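Local coordinates for putative primary metabolism protein HVA1 (Cryptococcus neoformans, PDB 4P5N), which may play a role in primary metabolism and is associated with fungal virulence, folding as a small Tudor-like domain of the SH3 class, at residues G16-T21 / K27-V32; P51-T56 / G68-L73; D34-T37 / E41-E44. All blocks are in the same frame, centred on the assembly; numbering follows the deposited sequence.

Overall arrangement
Contact 1 (16-21 / 27-32) is the ladder of a beta hairpin, partly buried, with backbone hydrogen bonds along its length and polar side chains on one face. Contact 2 (51-56 / 68-73) is the buried one, a small apolar meeting about 2 Å, centre to centre, from the middle of the chain. Contact 3 (34-37 / 41-44), partly buried, has its centre about 11 Å from that middle, on the opposite side from contact 1, and ties strand to helix through a cadmium ion. Strand 26-36 serves contacts 1 and 3, and strand 52-56 of contact 2 pairs beside it, with Leu-54 N and Lys-52 O bonded to Asp-34 O and Val-36 N.

Contact 1 (G16-T21 / K27-V32); sequences GDTVYT and KHEGQV
Val-19 lays its CG1 methyl against Val-32 CG2, 3.5 Å away, the two side chains crossing at about a right angle on the face that Thr-21 and His-28 share. There Thr-21 CG2 lies near the plane of the His-28 ring, at its edge, and Phe-55 of strand 52-56 packs on both Val-19 and His-28. Thr-21 OG1 binds a cadmium ion together with His-65, and His-28 ND1 is hydrogen-bonded to Asp-57. The backbones form the ladder of an antiparallel beta hairpin, strands 18-23 and 26-36 of the Tudor domain's SH3-like sheet. Val-19 with Gly-30 and Thr-21 with His-28 are hydrogen-bonded pairs; Val-19 N reaches Gly-30 O at 2.9 Å. Just before strand 18-23, Asp-17 O accepts the N-H of Val-32, with 2.8 Å between O and N. The other face carries the non-hydrogen-bonded pairs. Thr-18 and Gln-31 run side by side, and OG1 of Thr-18 donates to Gln-31 OE1 over a short 2.5 Å, from 33° off the amide carbonyl plane. A bend at chi2 (70°) folds the glutamine back to that hydroxyl. Extended from CG, Glu-29 brings OE1 to the edge of the Tyr-20 ring, 3.6 Å from CD2. Lys-27 crosses the Tyr-20 side chain at about a right angle, CD lying near CE2, and sets NZ above the carboxylate plane of Glu-29, 3.0 Å from OE1, in a salt bridge.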
loop_
_atom_site.group_PDB
_atom_site.type_symbol
_atom_site.label_atom_id
_atom_site.label_comp_id
_atom_site.label_asym_id
_atom_site.label_seq_id
_atom_site.Cartn_x
_atom_site.Cartn_y
_atom_site.Cartn_z
ATOM N N GLY A 16 -12.782 12.095 0.533
ATOM C CA GLY A 16 -14.153 11.731 0.869
ATOM C C GLY A 16 -14.974 11.159 -0.277
ATOM O O GLY A 16 -16.072 10.646 -0.055
ATOM N N ASP A 17 -14.459 11.233 -1.510
ATOM C CA ASP A 17 -15.183 10.668 -2.654
ATOM C C ASP A 17 -15.068 9.153 -2.650
ATOM O O ASP A 17 -14.057 8.582 -2.203
ATOM C CB ASP A 17 -14.607 11.146 -4.001
ATOM C CG ASP A 17 -14.909 12.615 -4.312
ATOM O OD1 ASP A 17 -15.590 13.286 -3.520
ATOM O OD2 ASP A 17 -14.455 13.102 -5.388
ATOM N N THR A 18 -16.099 8.496 -3.172
ATOM C CA THR A 18 -16.031 7.063 -3.397
ATOM C C THR A 18 -15.299 6.790 -4.696
ATOM O O THR A 18 -15.712 7.280 -5.746
ATOM C CB THR A 18 -17.426 6.427 -3.512
ATOM O OG1 THR A 18 -18.209 6.764 -2.362
ATOM C CG2 THR A 18 -17.306 4.914 -3.594
ATOM N N VAL A 19 -14.219 6.006 -4.614
ATOM C CA VAL A 19 -13.481 5.559 -5.804
ATOM C C VAL A 19 -13.617 4.046 -5.986
ATOM O O VAL A 19 -13.923 3.324 -5.035
ATOM C CB VAL A 19 -11.996 5.992 -5.789
ATOM C CG1 VAL A 19 -11.900 7.502 -5.925
ATOM C CG2 VAL A 19 -11.261 5.475 -4.544
ATOM N N TYR A 20 -13.348 3.575 -7.202
ATOM C CA TYR A 20 -13.590 2.194 -7.595
ATOM C C TYR A 20 -12.509 1.735 -8.569
ATOM O O TYR A 20 -12.170 2.447 -9.507
ATOM C CB TYR A 20 -14.960 2.116 -8.295
ATOM C CG TYR A 20 -15.261 0.801 -8.976
ATOM C CD1 TYR A 20 -14.837 0.551 -10.298
ATOM C CD2 TYR A 20 -15.998 -0.185 -8.321
ATOM C CE1 TYR A 20 -15.125 -0.646 -10.926
ATOM C CE2 TYR A 20 -16.297 -1.390 -8.947
ATOM C CZ TYR A 20 -15.858 -1.620 -10.246
ATOM O OH TYR A 20 -16.155 -2.812 -10.868
ATOM N N THR A 21 -11.991 0.541 -8.346
ATOM C CA THR A 21 -11.178 -0.124 -9.336
ATOM C C THR A 21 -11.511 -1.618 -9.361
ATOM O O THR A 21 -11.635 -2.232 -8.311
ATOM C CB THR A 21 -9.680 0.092 -9.077
ATOM O OG1 THR A 21 -8.946 -0.577 -10.100
ATOM C CG2 THR A 21 -9.242 -0.411 -7.690
ATOM N N LYS A 27 -13.265 -6.224 -6.537
ATOM C CA LYS A 27 -13.108 -4.799 -6.714
ATOM C C LYS A 27 -12.473 -4.215 -5.451
ATOM O O LYS A 27 -12.461 -4.852 -4.368
ATOM C CB LYS A 27 -14.487 -4.140 -6.956
ATOM C CG LYS A 27 -15.377 -4.133 -5.720
ATOM C CD LYS A 27 -16.728 -3.469 -5.907
ATOM C CE LYS A 27 -17.469 -3.484 -4.579
ATOM N NZ LYS A 27 -18.827 -2.894 -4.731
ATOM N N HIS A 28 -11.991 -2.990 -5.583
ATOM C CA HIS A 28 -11.693 -2.163 -4.410
ATOM C C HIS A 28 -12.478 -0.880 -4.558
ATOM O O HIS A 28 -12.255 -0.105 -5.506
ATOM C CB HIS A 28 -10.206 -1.856 -4.315
ATOM C CG HIS A 28 -9.362 -3.085 -4.265
ATOM N ND1 HIS A 28 -9.336 -3.923 -3.171
ATOM C CD2 HIS A 28 -8.557 -3.652 -5.196
ATOM C CE1 HIS A 28 -8.526 -4.940 -3.416
ATOM N NE2 HIS A 28 -8.044 -4.800 -4.641
ATOM N N GLU A 29 -13.408 -0.676 -3.626
ATOM C CA GLU A 29 -14.276 0.490 -3.619
ATOM C C GLU A 29 -14.357 1.072 -2.216
ATOM O O GLU A 29 -14.584 0.332 -1.260
ATOM C CB GLU A 29 -15.679 0.090 -4.085
ATOM C CG GLU A 29 -16.683 1.230 -4.068
ATOM C CD GLU A 29 -18.048 0.824 -4.604
ATOM O OE1 GLU A 29 -18.121 -0.097 -5.450
ATOM O OE2 GLU A 29 -19.068 1.426 -4.186
ATOM N N GLY A 30 -14.158 2.380 -2.083
ATOM C CA GLY A 30 -14.218 3.028 -0.757
ATOM C C GLY A 30 -13.907 4.510 -0.845
ATOM O O GLY A 30 -13.699 5.050 -1.939
ATOM N N GLN A 31 -13.867 5.181 0.297
ATOM C CA GLN A 31 -13.762 6.629 0.275
ATOM C C GLN A 31 -12.313 7.065 0.386
ATOM O O GLN A 31 -11.534 6.502 1.174
ATOM C CB GLN A 31 -14.647 7.301 1.354
ATOM C CG GLN A 31 -16.099 7.527 0.911
ATOM C CD GLN A 31 -16.853 6.227 0.794
ATOM O OE1 GLN A 31 -17.161 5.750 -0.297
ATOM N NE2 GLN A 31 -17.101 5.607 1.938
ATOM N N VAL A 32 -11.960 8.051 -0.434
ATOM C CA VAL A 32 -10.619 8.612 -0.456
ATOM C C VAL A 32 -10.268 9.236 0.908
ATOM O O VAL A 32 -11.005 10.102 1.417
ATOM C CB VAL A 32 -10.477 9.650 -1.592
ATOM C CG1 VAL A 32 -9.075 10.240 -1.580
ATOM C CG2 VAL A 32 -10.755 8.994 -2.956
#

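Contact 2 (P51-T56 / G68-L73). With SO4 (sulfate ion), chain E; SO4 (sulfate ion), chain H.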
loop_
_atom_site.group_PDB
_atom_site.type_symbol
_atom_site.label_atom_id
_atom_site.label_comp_id
_atom_site.label_asym_id
_atom_site.label_seq_id
_atom_site.Cartn_x
_atom_site.Cartn_y
_atom_site.Cartn_z
ATOM N N PRO A 51 1.447 10.079 -8.562
ATOM C CA PRO A 51 0.365 10.232 -7.583
ATOM C C PRO A 51 -0.270 8.917 -7.127
ATOM O O PRO A 51 -0.348 7.939 -7.894
ATOM C CB PRO A 51 -0.664 11.098 -8.329
ATOM C CG PRO A 51 -0.454 10.768 -9.785
ATOM C CD PRO A 51 1.055 10.539 -9.909
ATOM N N LYS A 52 -0.682 8.898 -5.862
ATOM C CA LYS A 52 -1.422 7.763 -5.311
ATOM C C LYS A 52 -2.650 8.256 -4.573
ATOM O O LYS A 52 -2.587 9.255 -3.857
ATOM C CB LYS A 52 -0.557 6.961 -4.336
ATOM C CG LYS A 52 0.435 6.040 -5.010
ATOM C CD LYS A 52 -0.253 4.896 -5.741
ATOM C CE LYS A 52 0.760 3.823 -6.090
ATOM N NZ LYS A 52 1.603 4.197 -7.263
ATOM N N VAL A 53 -3.758 7.552 -4.770
ATOM C CA VAL A 53 -4.998 7.799 -4.051
ATOM C C VAL A 53 -5.047 6.742 -2.947
ATOM O O VAL A 53 -4.997 5.550 -3.220
ATOM C CB VAL A 53 -6.218 7.685 -5.000
ATOM C CG1 VAL A 53 -7.538 7.886 -4.258
ATOM C CG2 VAL A 53 -6.132 8.724 -6.113
ATOM N N LEU A 54 -5.139 7.192 -1.698
ATOM C CA LEU A 54 -5.205 6.283 -0.556
ATOM C C LEU A 54 -6.651 6.184 -0.099
ATOM O O LEU A 54 -7.280 7.207 0.175
ATOM C CB LEU A 54 -4.331 6.773 0.611
ATOM C CG LEU A 54 -2.871 7.170 0.337
ATOM C CD1 LEU A 54 -2.048 7.274 1.616
ATOM C CD2 LEU A 54 -2.170 6.278 -0.675
ATOM N N PHE A 55 -7.175 4.960 -0.053
ATOM C CA PHE A 55 -8.544 4.719 0.412
ATOM C C PHE A 55 -8.665 3.373 1.091
ATOM O O PHE A 55 -7.847 2.483 0.870
ATOM C CB PHE A 55 -9.581 4.848 -0.737
ATOM C CG PHE A 55 -9.493 3.778 -1.827
ATOM C CD1 PHE A 55 -8.540 3.845 -2.850
ATOM C CD2 PHE A 55 -10.433 2.747 -1.876
ATOM C CE1 PHE A 55 -8.510 2.887 -3.870
ATOM C CE2 PHE A 55 -10.415 1.790 -2.887
ATOM C CZ PHE A 55 -9.456 1.860 -3.892
ATOM N N THR A 56 -9.694 3.225 1.925
ATOM C CA THR A 56 -9.977 1.938 2.535
ATOM C C THR A 56 -11.112 1.287 1.773
ATOM O O THR A 56 -12.134 1.921 1.535
ATOM C CB THR A 56 -10.348 2.140 4.012
ATOM O OG1 THR A 56 -9.232 2.758 4.676
ATOM C CG2 THR A 56 -10.656 0.821 4.668
ATOM N N GLY A 68 -5.274 7.488 -12.335
ATOM C CA GLY A 68 -5.678 7.462 -13.739
ATOM C C GLY A 68 -6.332 6.180 -14.197
ATOM O O GLY A 68 -6.809 6.091 -15.328
ATOM N N THR A 69 -6.368 5.179 -13.324
ATOM C CA THR A 69 -6.987 3.896 -13.652
ATOM C C THR A 69 -8.085 3.561 -12.655
ATOM O O THR A 69 -8.555 2.422 -12.579
ATOM C CB THR A 69 -5.953 2.769 -13.632
ATOM O OG1 THR A 69 -5.200 2.868 -12.414
ATOM C CG2 THR A 69 -5.026 2.910 -14.823
ATOM N N LEU A 70 -8.506 4.540 -11.874
ATOM C CA LEU A 70 -9.690 4.286 -11.084
ATOM C C LEU A 70 -10.810 5.220 -11.491
ATOM O O LEU A 70 -10.585 6.172 -12.240
ATOM C CB LEU A 70 -9.400 4.281 -9.597
ATOM C CG LEU A 70 -8.735 5.497 -9.001
ATOM C CD1 LEU A 70 -9.622 6.739 -9.100
ATOM C CD2 LEU A 70 -8.332 5.309 -7.543
ATOM N N THR A 71 -12.016 4.936 -11.007
ATOM C CA THR A 71 -13.176 5.772 -11.305
ATOM C C THR A 71 -13.703 6.399 -10.031
ATOM O O THR A 71 -13.908 5.698 -9.039
ATOM C CB THR A 71 -14.283 4.956 -11.999
ATOM O OG1 THR A 71 -13.749 4.364 -13.179
ATOM C CG2 THR A 71 -15.496 5.834 -12.391
ATOM N N ASP A 72 -13.904 7.721 -10.052
ATOM C CA ASP A 72 -14.509 8.411 -8.917
ATOM C C ASP A 72 -16.020 8.316 -9.118
ATOM O O ASP A 72 -16.591 9.016 -9.964
ATOM C CB ASP A 72 -14.034 9.863 -8.888
ATOM C CG ASP A 72 -14.488 10.624 -7.661
ATOM O OD1 ASP A 72 -15.641 10.412 -7.190
ATOM O OD2 ASP A 72 -13.688 11.498 -7.223
ATOM N N LEU A 73 -16.671 7.448 -8.342
ATOM C CA LEU A 73 -18.113 7.212 -8.516
ATOM C C LEU A 73 -18.959 8.428 -8.201
ATOM O O LEU A 73 -20.051 8.576 -8.747
ATOM C CB LEU A 73 -18.576 6.012 -7.671
ATOM C CG LEU A 73 -17.884 4.684 -8.053
ATOM C CD1 LEU A 73 -18.495 3.538 -7.261
ATOM C CD2 LEU A 73 -17.922 4.373 -9.551
HETATM S S SO4 E . -2.639 0.799 -12.356
HETATM O O1 SO4 E . -1.444 0.129 -12.927
HETATM O O2 SO4 E . -3.798 0.265 -13.104
HETATM O O3 SO4 E . -2.570 2.283 -12.599
HETATM O O4 SO4 E . -2.792 0.380 -10.940
HETATM S S SO4 H . 2.227 1.292 -9.344
HETATM O O1 SO4 H . 2.706 -0.113 -9.452
HETATM O O2 SO4 H . 0.927 1.361 -8.623
HETATM O O3 SO4 H . 2.121 1.906 -10.682
HETATM O O4 SO4 H . 3.198 2.015 -8.489
#
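Val-53 and Phe-55, two residues apart on strand 52-56, both turn their side chains toward Leu-70 and meet the same methyl of it. Ahead of them Lys-52, bent at chi2 and chi4, curls its ammonium to a sulfate ion, probably from the crystallisation liquor: NZ lies 3.0 Å from O4 of that sulfate, with a weak second bond to O2. The same nitrogen is hydrogen-bonded to Asn-66 OD1 and to the carbonyl oxygens of Lys-48 and Asn-49, so several acceptors hold the ammonium in place. Val-53 follows, with CB 4.1 Å from Leu-70 CD2. Phe-55 then brings CE1 to 4.4 Å from Leu-70 CD2, the methyl standing oblique to the ring. The two segments bury little surface against each other, 95 Å² summed over both sides. Leu-70 reaches the pair with CG set between its backbone N and carbonyl carbon (chi1 55°); Val-19 and His-65 touch both this leucine and Phe-55, and Ile-13 packs on the leucine. OG1 of the neighbouring Thr-69 donates to O3 of a second sulfate at 2.7 Å, and Lys-48 of the second subunit also bonds to both sulfates. Apolar residues of several strands and the segment before strand 71-72 thus converge in the buried interior of the SH3-like Tudor fold.

Contact 3 (D34-T37 / E41-E44). With CD (cadmium ion), chain D.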
loop_
_atom_site.group_PDB
_atom_site.type_symbol
_atom_site.label_atom_id
_atom_site.label_comp_id
_atom_site.label_asym_id
_atom_site.label_seq_id
_atom_site.Cartn_x
_atom_site.Cartn_y
_atom_site.Cartn_z
ATOM N N ASP A 34 -6.799 10.237 1.371
ATOM C CA ASP A 34 -5.687 11.117 1.076
ATOM C C ASP A 34 -5.264 10.967 -0.379
ATOM O O ASP A 34 -5.462 9.925 -0.997
ATOM C CB ASP A 34 -4.507 10.773 1.994
ATOM C CG ASP A 34 -3.578 11.938 2.235
ATOM O OD1 ASP A 34 -3.739 13.016 1.607
ATOM O OD2 ASP A 34 -2.652 11.769 3.057
ATOM N N ILE A 35 -4.692 12.038 -0.914
ATOM C CA ILE A 35 -4.156 12.063 -2.258
ATOM C C ILE A 35 -2.714 12.531 -2.119
ATOM O O ILE A 35 -2.446 13.644 -1.665
ATOM C CB ILE A 35 -4.979 13.013 -3.146
ATOM C CG1 ILE A 35 -6.429 12.520 -3.230
ATOM C CG2 ILE A 35 -4.376 13.103 -4.535
ATOM C CD1 ILE A 35 -7.401 13.497 -3.843
ATOM N N VAL A 36 -1.793 11.652 -2.475
ATOM C CA VAL A 36 -0.366 11.876 -2.311
ATOM C C VAL A 36 0.220 12.273 -3.666
ATOM O O VAL A 36 0.028 11.557 -4.668
ATOM C CB VAL A 36 0.295 10.575 -1.825
ATOM C CG1 VAL A 36 1.790 10.718 -1.781
ATOM C CG2 VAL A 36 -0.236 10.190 -0.460
ATOM N N THR A 37 0.903 13.417 -3.727
ATOM C CA THR A 37 1.358 13.927 -5.034
ATOM C C THR A 37 2.841 14.241 -5.140
ATOM O O THR A 37 3.277 14.725 -6.176
ATOM C CB THR A 37 0.610 15.201 -5.473
ATOM O OG1 THR A 37 0.765 16.211 -4.476
ATOM C CG2 THR A 37 -0.870 14.927 -5.692
ATOM N N GLU A 41 5.994 13.069 0.246
ATOM C CA GLU A 41 4.778 12.636 0.915
ATOM C C GLU A 41 4.558 11.137 0.727
ATOM O O GLU A 41 4.096 10.446 1.639
ATOM C CB GLU A 41 3.594 13.392 0.350
ATOM C CG GLU A 41 2.315 13.264 1.139
ATOM C CD GLU A 41 1.142 13.910 0.417
ATOM O OE1 GLU A 41 0.028 13.815 0.955
ATOM O OE2 GLU A 41 1.322 14.501 -0.690
ATOM N N ALA A 42 4.897 10.626 -0.450
ATOM C CA ALA A 42 4.778 9.194 -0.705
ATOM C C ALA A 42 5.668 8.405 0.248
ATOM O O ALA A 42 5.238 7.404 0.832
ATOM C CB ALA A 42 5.103 8.869 -2.163
ATOM N N ALA A 43 6.901 8.872 0.413
ATOM C CA ALA A 43 7.827 8.234 1.327
ATOM C C ALA A 43 7.287 8.251 2.758
ATOM O O ALA A 43 7.305 7.230 3.438
ATOM C CB ALA A 43 9.195 8.886 1.250
ATOM N N GLU A 44 6.790 9.401 3.200
ATOM C CA GLU A 44 6.229 9.514 4.542
ATOM C C GLU A 44 5.041 8.564 4.783
ATOM O O GLU A 44 4.899 8.023 5.869
ATOM C CB GLU A 44 5.828 10.955 4.838
ATOM C CG GLU A 44 5.179 11.143 6.199
ATOM C CD GLU A 44 4.640 12.540 6.394
ATOM O OE1 GLU A 44 3.885 13.014 5.518
ATOM O OE2 GLU A 44 4.964 13.155 7.430
HETATM CD CD CD D . -1.804 14.331 2.623
#
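Asp-34 and Glu-41 hold one cadmium ion between them, joining the end of strand 26-36 to helix 39-44, the short helix that follows this strand in the SH3-like Tudor domain. In the metal bonding, Asp-34 chelates through both oxygens, OD1 at 2.5 Å and OD2 at 2.7 Å from the cadmium, whereas Glu-41 supplies OE1 alone at 2.5 Å. The two side chains come from opposite directions and their carboxylate planes stand 57° apart. Glu-41 spans the gap fully extended, with CG anti to its backbone N. The cation probably offsets the mutual repulsion of the carboxylates. Apolar packing joins Val-36 to the helix: its side chain turns that way and CG1 lies 3.8 Å from Ala-42 CB, while the aliphatic CB and CG of Glu-41 run alongside the same methyl. Val-36 CG1 also makes a close van der Waals contact with Ala-42 N, at 3.4 Å. The helix faces the second subunit as well, where Tyr-23 packs on Ala-43 and Glu-44. Among the hydrogen bonds, Lys-45 NZ donates to Asp-34 OD2 and Glu-41 N to Thr-38 OG1. A weak, bent bond goes from Ile-35 N to Asp-34 OD1. One bond crosses between the segments: Thr-37 N donates to Glu-41 OE2 at a rather long 3.3 Å, though nearly straight at 162°, from 49° above the carboxylate plane.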